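Local coordinates for protein N-acyl-D-glutamate deacylase (Bordetella bronchiseptica, PDB 3GIP) that probably hydrolyses the amide bond of N-acyl-D-glutamate, releasing the acyl group, as a zinc-containing deacylase of the amidohydrolase family, at residues A[192-197]-A[218-223]; A[148-153]-A[198-203]; A[95-100]-A[109-114]. All blocks are in the same frame, centred on the assembly; numbering follows the deposited sequence.

Interaction 1: A[192-197]-A[218-223]. With ZN (zinc ion), chain F.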
loop_
_atom_site.group_PDB
_atom_site.type_symbol
_atom_site.label_atom_id
_atom_site.label_comp_id
_atom_site.label_asym_id
_atom_site.label_seq_id
_atom_site.Cartn_x
_atom_site.Cartn_y
_atom_site.Cartn_z
ATOM N N PRO A 192 -1.226 -18.210 -8.449
ATOM C CA PRO A 192 -2.177 -19.325 -8.428
ATOM C C PRO A 192 -3.450 -19.034 -7.629
ATOM O O PRO A 192 -4.354 -19.867 -7.566
ATOM C CB PRO A 192 -1.358 -20.435 -7.792
ATOM C CG PRO A 192 -0.625 -19.676 -6.722
ATOM C CD PRO A 192 -0.171 -18.408 -7.438
ATOM N N GLY A 193 -3.519 -17.853 -7.019
ATOM C CA GLY A 193 -4.685 -17.502 -6.222
ATOM C C GLY A 193 -6.025 -17.630 -6.924
ATOM O O GLY A 193 -7.025 -17.991 -6.304
ATOM N N ALA A 194 -6.045 -17.341 -8.220
ATOM C CA ALA A 194 -7.267 -17.408 -9.012
ATOM C C ALA A 194 -7.926 -18.785 -8.995
ATOM O O ALA A 194 -9.131 -18.908 -9.220
ATOM C CB ALA A 194 -6.967 -16.994 -10.449
ATOM N N VAL A 195 -7.131 -19.819 -8.733
ATOM C CA VAL A 195 -7.638 -21.188 -8.698
ATOM C C VAL A 195 -8.505 -21.454 -7.470
ATOM O O VAL A 195 -9.367 -22.335 -7.487
ATOM C CB VAL A 195 -6.466 -22.202 -8.706
ATOM C CG1 VAL A 195 -6.998 -23.627 -8.639
ATOM C CG2 VAL A 195 -5.622 -22.007 -9.954
ATOM N N ALA A 196 -8.281 -20.680 -6.415
ATOM C CA ALA A 196 -9.018 -20.845 -5.164
ATOM C C ALA A 196 -10.524 -20.636 -5.277
ATOM O O ALA A 196 -10.997 -19.782 -6.031
ATOM C CB ALA A 196 -8.447 -19.906 -4.102
ATOM N N GLN A 197 -11.269 -21.437 -4.523
ATOM C CA GLN A 197 -12.720 -21.345 -4.484
ATOM C C GLN A 197 -13.132 -20.816 -3.114
ATOM O O GLN A 197 -12.294 -20.659 -2.225
ATOM C CB GLN A 197 -13.355 -22.714 -4.739
ATOM C CG GLN A 197 -13.109 -23.240 -6.144
ATOM C CD GLN A 197 -13.918 -24.484 -6.458
ATOM O OE1 GLN A 197 -13.877 -24.997 -7.577
ATOM N NE2 GLN A 197 -14.661 -24.975 -5.472
ATOM N N HIS A 218 -6.901 -8.079 -3.721
ATOM C CA HIS A 218 -6.795 -7.555 -5.068
ATOM C C HIS A 218 -7.818 -8.540 -5.628
ATOM O O HIS A 218 -7.526 -9.730 -5.798
ATOM C CB HIS A 218 -5.401 -7.801 -5.654
ATOM C CG HIS A 218 -5.301 -7.491 -7.116
ATOM N ND1 HIS A 218 -4.229 -6.817 -7.667
ATOM C CD2 HIS A 218 -6.130 -7.785 -8.146
ATOM C CE1 HIS A 218 -4.406 -6.712 -8.973
ATOM N NE2 HIS A 218 -5.550 -7.291 -9.289
ATOM N N ILE A 219 -9.030 -8.053 -5.864
ATOM C CA ILE A 219 -10.121 -8.906 -6.318
ATOM C C ILE A 219 -9.941 -9.637 -7.651
ATOM O O ILE A 219 -9.046 -9.328 -8.438
ATOM C CB ILE A 219 -11.457 -8.125 -6.267
ATOM C CG1 ILE A 219 -11.447 -6.957 -7.253
ATOM C CG2 ILE A 219 -11.662 -7.584 -4.847
ATOM C CD1 ILE A 219 -12.710 -6.117 -7.187
ATOM N N ARG A 220 -10.809 -10.618 -7.885
ATOM C CA ARG A 220 -10.726 -11.472 -9.067
ATOM C C ARG A 220 -10.653 -10.764 -10.413
ATOM O O ARG A 220 -9.871 -11.154 -11.282
ATOM C CB ARG A 220 -11.884 -12.474 -9.059
ATOM C CG ARG A 220 -11.725 -13.610 -10.062
ATOM C CD ARG A 220 -12.768 -14.694 -9.818
ATOM N NE ARG A 220 -12.612 -15.311 -8.501
ATOM C CZ ARG A 220 -11.757 -16.295 -8.231
ATOM N NH1 ARG A 220 -10.980 -16.784 -9.190
ATOM N NH2 ARG A 220 -11.675 -16.785 -6.999
ATOM N N ASN A 221 -11.467 -9.732 -10.593
ATOM C CA ASN A 221 -11.453 -8.990 -11.842
ATOM C C ASN A 221 -11.867 -7.559 -11.559
ATOM O O ASN A 221 -12.777 -7.317 -10.769
ATOM C CB ASN A 221 -12.400 -9.630 -12.856
ATOM C CG ASN A 221 -12.373 -8.925 -14.194
ATOM O OD1 ASN A 221 -13.136 -7.989 -14.432
ATOM N ND2 ASN A 221 -11.475 -9.359 -15.073
ATOM N N GLU A 222 -11.194 -6.612 -12.202
ATOM C CA GLU A 222 -11.497 -5.208 -11.978
ATOM C C GLU A 222 -12.009 -4.514 -13.232
ATOM O O GLU A 222 -11.911 -3.291 -13.369
ATOM C CB GLU A 222 -10.256 -4.506 -11.421
ATOM C CG GLU A 222 -9.774 -5.138 -10.113
ATOM C CD GLU A 222 -8.649 -4.370 -9.448
ATOM O OE1 GLU A 222 -7.518 -4.385 -9.977
ATOM O OE2 GLU A 222 -8.902 -3.745 -8.396
ATOM N N ALA A 223 -12.575 -5.307 -14.137
ATOM C CA ALA A 223 -13.131 -4.790 -15.381
ATOM C C ALA A 223 -14.581 -5.256 -15.515
ATOM O O ALA A 223 -15.421 -4.916 -14.686
ATOM C CB ALA A 223 -12.298 -5.267 -16.569
HETATM ZN ZN ZN F . -2.953 -5.628 -6.670
#
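Arg-220 NH1 donates to the backbone O of Ala-194 at 2.8 Å, the shorter of two bonds by which one guanidinium joins the loops 192-197 and 218-223. The acceptor lies at the edge of the guanidinium, in its plane, and the donor comes in on a lone pair in the carbonyl plane, with an N-H...O angle of 161°. NH2 makes a longer and less straight bond, 3.2 Å to Ala-196 O, and here each partner is tilted by more than 20° from the plane of the other. The aliphatic part of Arg-220 leaves the backbone with CG anti to N and then bends at chi3 (-63°), which turns the guanidinium toward the 3-10 turn 193-195. That turn is closed by backbone bonds of its own, among them Ala-196 N to Gly-193 O at 3.0 Å. The NE of Arg-220 forms a salt bridge with Glu-232 on helix 226-240, so the group is held from two sides and its rotation is restricted. Further along, Asn-221 OD1 accepts from Ala-223 N in an Asx turn. At the start of the same segment His-218 ND1 binds zinc at 2.0 Å, alongside His-248 and Cys-95. The ligand at the end of strand 214-218, with a loop following the neighbouring parallel strand packed beside it, fits the C-terminal mouth of a TIM barrel, where amidohydrolases hold their metal.

Interaction 2: A[148-153]-A[198-203]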
loop_
_atom_site.group_PDB
_atom_site.type_symbol
_atom_site.label_atom_id
_atom_site.label_comp_id
_atom_site.label_asym_id
_atom_site.label_seq_id
_atom_site.Cartn_x
_atom_site.Cartn_y
_atom_site.Cartn_z
ATOM N N ASN A 148 1.674 -17.018 -1.633
ATOM C CA ASN A 148 2.777 -17.640 -0.902
ATOM C C ASN A 148 2.286 -18.902 -0.207
ATOM O O ASN A 148 2.952 -19.941 -0.242
ATOM C CB ASN A 148 3.339 -16.685 0.154
ATOM C CG ASN A 148 4.187 -15.587 -0.443
ATOM O OD1 ASN A 148 5.406 -15.564 -0.271
ATOM N ND2 ASN A 148 3.546 -14.666 -1.152
ATOM N N LEU A 149 1.120 -18.807 0.427
ATOM C CA LEU A 149 0.561 -19.953 1.135
ATOM C C LEU A 149 0.363 -21.128 0.191
ATOM O O LEU A 149 0.766 -22.249 0.503
ATOM C CB LEU A 149 -0.767 -19.579 1.802
ATOM C CG LEU A 149 -0.659 -18.504 2.888
ATOM C CD1 LEU A 149 -2.041 -18.221 3.452
ATOM C CD2 LEU A 149 0.280 -18.963 3.997
ATOM N N ARG A 150 -0.250 -20.877 -0.963
ATOM C CA ARG A 150 -0.472 -21.935 -1.938
ATOM C C ARG A 150 0.845 -22.500 -2.463
ATOM O O ARG A 150 1.014 -23.716 -2.553
ATOM C CB ARG A 150 -1.298 -21.429 -3.126
ATOM C CG ARG A 150 -2.780 -21.732 -3.030
ATOM C CD ARG A 150 -3.457 -21.650 -4.394
ATOM N NE ARG A 150 -4.794 -22.234 -4.350
ATOM C CZ ARG A 150 -5.212 -23.210 -5.149
ATOM N NH1 ARG A 150 -4.401 -23.715 -6.067
ATOM N NH2 ARG A 150 -6.436 -23.701 -5.012
ATOM N N LEU A 151 1.775 -21.618 -2.812
ATOM C CA LEU A 151 3.061 -22.053 -3.353
ATOM C C LEU A 151 3.919 -22.789 -2.335
ATOM O O LEU A 151 4.800 -23.567 -2.705
ATOM C CB LEU A 151 3.838 -20.856 -3.899
ATOM C CG LEU A 151 3.167 -20.102 -5.049
ATOM C CD1 LEU A 151 3.974 -18.857 -5.368
ATOM C CD2 LEU A 151 3.047 -21.006 -6.271
ATOM N N ALA A 152 3.662 -22.544 -1.056
ATOM C CA ALA A 152 4.427 -23.182 0.007
ATOM C C ALA A 152 3.802 -24.488 0.484
ATOM O O ALA A 152 4.502 -25.374 0.980
ATOM C CB ALA A 152 4.573 -22.222 1.185
ATOM N N ALA A 153 2.489 -24.612 0.320
ATOM C CA ALA A 153 1.777 -25.795 0.784
ATOM C C ALA A 153 1.381 -26.800 -0.288
ATOM O O ALA A 153 1.115 -27.962 0.024
ATOM C CB ALA A 153 0.531 -25.366 1.560
ATOM N N ALA A 198 -14.422 -20.548 -2.947
ATOM C CA ALA A 198 -14.942 -20.004 -1.698
ATOM C C ALA A 198 -14.468 -20.704 -0.423
ATOM O O ALA A 198 -13.997 -20.048 0.500
ATOM C CB ALA A 198 -16.467 -19.979 -1.743
ATOM N N ALA A 199 -14.589 -22.028 -0.370
ATOM C CA ALA A 199 -14.185 -22.781 0.819
ATOM C C ALA A 199 -12.746 -22.522 1.261
ATOM O O ALA A 199 -12.464 -22.415 2.457
ATOM C CB ALA A 199 -14.393 -24.278 0.581
ATOM N N GLU A 200 -11.838 -22.431 0.297
ATOM C CA GLU A 200 -10.431 -22.189 0.589
ATOM C C GLU A 200 -10.209 -20.816 1.215
ATOM O O GLU A 200 -9.525 -20.680 2.235
ATOM C CB GLU A 200 -9.610 -22.303 -0.699
ATOM C CG GLU A 200 -8.120 -22.053 -0.519
ATOM C CD GLU A 200 -7.339 -22.259 -1.804
ATOM O OE1 GLU A 200 -7.782 -23.074 -2.643
ATOM O OE2 GLU A 200 -6.276 -21.625 -1.969
ATOM N N LEU A 201 -10.797 -19.796 0.601
ATOM C CA LEU A 201 -10.646 -18.434 1.086
ATOM C C LEU A 201 -11.345 -18.228 2.427
ATOM O O LEU A 201 -10.829 -17.532 3.305
ATOM C CB LEU A 201 -11.184 -17.460 0.031
ATOM C CG LEU A 201 -10.510 -17.633 -1.341
ATOM C CD1 LEU A 201 -11.152 -16.703 -2.363
ATOM C CD2 LEU A 201 -9.014 -17.355 -1.218
ATOM N N GLU A 202 -12.506 -18.852 2.592
ATOM C CA GLU A 202 -13.258 -18.736 3.835
ATOM C C GLU A 202 -12.484 -19.378 4.979
ATOM O O GLU A 202 -12.499 -18.881 6.103
ATOM C CB GLU A 202 -14.629 -19.401 3.689
ATOM C CG GLU A 202 -15.498 -18.761 2.619
ATOM C CD GLU A 202 -16.800 -19.501 2.399
ATOM O OE1 GLU A 202 -16.796 -20.749 2.484
ATOM O OE2 GLU A 202 -17.823 -18.837 2.125
ATOM N N GLY A 203 -11.808 -20.488 4.685
ATOM C CA GLY A 203 -11.027 -21.160 5.707
ATOM C C GLY A 203 -9.963 -20.238 6.269
ATOM O O GLY A 203 -9.775 -20.153 7.483
#
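Arg-150 and Glu-200 are the only residues that touch between segments 148-153 and 198-203, through a salt bridge between the ends of two long side chains; the two helices also meet at His-146, on which Glu-200 and Leu-201 pack. NH2 of Arg-150 donates to OE1 of Glu-200 at 2.8 Å, with an N-H...O angle of 159° and on the syn lone pair. NE also points at the carboxylate, near OE2, but the position of that oxygen is less sure. Guanidinium and carboxylate are nearly coplanar, 17° apart, although the two side chains cross at about a right angle. Glu-200 spans the gap because CG stands anti to its N (chi1 179°) and the rest is extended. Around this buried pair the packing is close: Pro-161 touches both residues, Met-169 lies against Arg-150, and NH1 of Arg-150 donates to Ala-159 O. The backbones themselves stay well apart, the nearest CA atoms, of Arg-150 and Glu-200, being 10.3 Å from each other, and on the outer side Ala-198 and Ala-199 are exposed. Burial alone would disfavour either charge; the pairing, with the NH1 bond to Ala-159 O, probably offsets that cost and keeps both groups ionised.

Interaction 3: A[95-100]-A[109-114]. With ZN (zinc ion), chain F.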
loop_
_atom_site.group_PDB
_atom_site.type_symbol
_atom_site.label_atom_id
_atom_site.label_comp_id
_atom_site.label_asym_id
_atom_site.label_seq_id
_atom_site.Cartn_x
_atom_site.Cartn_y
_atom_site.Cartn_z
ATOM N N CYS A 95 -1.769 -8.080 -2.377
ATOM C CA CYS A 95 -2.173 -8.771 -3.594
ATOM C C CYS A 95 -1.766 -10.230 -3.676
ATOM O O CYS A 95 -1.542 -10.756 -4.765
ATOM C CB CYS A 95 -1.633 -8.019 -4.808
ATOM S SG CYS A 95 -2.035 -6.243 -4.741
ATOM N N GLY A 96 -1.679 -10.876 -2.520
ATOM C CA GLY A 96 -1.324 -12.285 -2.491
ATOM C C GLY A 96 0.152 -12.621 -2.450
ATOM O O GLY A 96 0.502 -13.783 -2.259
ATOM N N VAL A 97 1.022 -11.628 -2.616
ATOM C CA VAL A 97 2.460 -11.889 -2.603
ATOM C C VAL A 97 3.173 -11.176 -1.465
ATOM O O VAL A 97 3.014 -9.969 -1.264
ATOM C CB VAL A 97 3.111 -11.509 -3.951
ATOM C CG1 VAL A 97 2.632 -12.463 -5.032
ATOM C CG2 VAL A 97 2.771 -10.065 -4.317
ATOM N N SER A 98 3.978 -11.934 -0.726
ATOM C CA SER A 98 4.690 -11.396 0.426
ATOM C C SER A 98 6.118 -11.919 0.552
ATOM O O SER A 98 6.526 -12.820 -0.178
ATOM C CB SER A 98 3.917 -11.748 1.697
ATOM O OG SER A 98 3.714 -13.156 1.780
ATOM N N ALA A 99 6.860 -11.347 1.496
ATOM C CA ALA A 99 8.243 -11.742 1.741
ATOM C C ALA A 99 8.337 -13.190 2.211
ATOM O O ALA A 99 9.334 -13.863 1.959
ATOM C CB ALA A 99 8.869 -10.824 2.782
ATOM N N ALA A 100 7.296 -13.659 2.890
ATOM C CA ALA A 100 7.266 -15.022 3.412
ATOM C C ALA A 100 5.826 -15.525 3.486
ATOM O O ALA A 100 4.889 -14.733 3.498
ATOM C CB ALA A 100 7.907 -15.053 4.802
ATOM N N ALA A 109 5.443 -17.805 -9.427
ATOM C CA ALA A 109 4.286 -17.065 -9.906
ATOM C C ALA A 109 4.772 -15.753 -10.505
ATOM O O ALA A 109 5.657 -15.103 -9.954
ATOM C CB ALA A 109 3.320 -16.794 -8.758
ATOM N N ALA A 110 4.193 -15.373 -11.640
ATOM C CA ALA A 110 4.575 -14.135 -12.307
ATOM C C ALA A 110 4.421 -12.934 -11.377
ATOM O O ALA A 110 5.251 -12.026 -11.384
ATOM C CB ALA A 110 3.728 -13.940 -13.561
ATOM N N ALA A 111 3.362 -12.943 -10.572
ATOM C CA ALA A 111 3.084 -11.852 -9.642
ATOM C C ALA A 111 4.181 -11.646 -8.599
ATOM O O ALA A 111 4.276 -10.579 -7.998
ATOM C CB ALA A 111 1.741 -12.086 -8.954
ATOM N N LEU A 112 5.006 -12.665 -8.377
ATOM C CA LEU A 112 6.091 -12.539 -7.410
ATOM C C LEU A 112 7.068 -11.457 -7.863
ATOM O O LEU A 112 7.846 -10.935 -7.067
ATOM C CB LEU A 112 6.826 -13.873 -7.246
ATOM C CG LEU A 112 6.097 -14.962 -6.454
ATOM C CD1 LEU A 112 6.927 -16.236 -6.446
ATOM C CD2 LEU A 112 5.853 -14.481 -5.031
ATOM N N ALA A 113 7.019 -11.122 -9.149
ATOM C CA ALA A 113 7.891 -10.094 -9.706
ATOM C C ALA A 113 7.548 -8.730 -9.115
ATOM O O ALA A 113 8.327 -7.781 -9.217
ATOM C CB ALA A 113 7.756 -10.062 -11.224
ATOM N N LEU A 114 6.374 -8.629 -8.504
ATOM C CA LEU A 114 5.956 -7.375 -7.895
ATOM C C LEU A 114 6.794 -7.110 -6.644
ATOM O O LEU A 114 6.754 -6.012 -6.091
ATOM C CB LEU A 114 4.472 -7.433 -7.509
ATOM C CG LEU A 114 3.441 -7.635 -8.625
ATOM C CD1 LEU A 114 2.051 -7.762 -8.014
ATOM C CD2 LEU A 114 3.497 -6.466 -9.599
HETATM ZN ZN ZN F . -2.953 -5.628 -6.670
#
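The flat group met by Val-97 across this contact is the backbone carbonyl of Ala-111, and both valine methyls lie over the same face of it, with CG1 3.9 Å from Ala-111 O. The other side of that carbonyl plane is taken by Leu-114 N, which donates to the same oxygen as part of the 3-10 segment 110-114. Both segments belong to the long excursion between strand 87-92 and helix 124-133 of the amidohydrolase TIM barrel, a loop that also carries a zinc ligand. Elsewhere the contact is apolar. CG1 of Val-97 takes most of it: CD2 of Leu-112 reaches it at 3.8 Å, the two side chains meeting at a slant, and CB of Ala-111 stands 4.0 Å away. CG2 faces more loosely toward CD1 of Leu-114, at 4.4 Å. This division follows from chi1 of Val-97 (-68°), which sets CG1 anti to the carbonyl carbon and CG2 between the backbone N and C. Leu-151 and Ala-147 of helix 146-153 pack against Leu-112 and Val-97, extending the apolar cluster, while Leu-114 comes within about 4 Å of a bound acetic acid, probably picked up from the crystallisation solution.

Just before Val-97 the chain turns through positive phi at Cys-95 and Gly-96. The backbone of Gly-96 adopts a conformation suited to glycine, at which a CB would press on the carbonyl O of Cys-95. The turn delivers Cys-95 SG to zinc at 2.2 Å, next to His-218 and His-248. Beyond Val-97, the hydroxyl of Ser-98 is used twice: it receives a bond from Gly-145 N, and its OG donates to Ala-100 O at 2.6 Å from above the carbonyl plane.

How the interactions relate
Interactions 1 and 3 converge on the zinc, each supplying one ligand, His-218 from the end of a barrel strand and Cys-95 from the loop beyond one, whereas interaction 2 joins two helices at the greatest distance of the three from the chain's centre. Depth and chemistry do not run together: interaction 3 is buried and apolar, interaction 2 is buried yet purely ionic, and interaction 1, partly buried, pairs a charged group with neutral backbone carbonyls. Segment 192-197 runs straight into helix 198-210, and its Pro-192 and Val-195 pack on Arg-150, tying interactions 1 and 2 together. Helix 146-153 likewise borders interaction 3, while Pro-192 CD also meets Ala-109 CB at 4.1 Å.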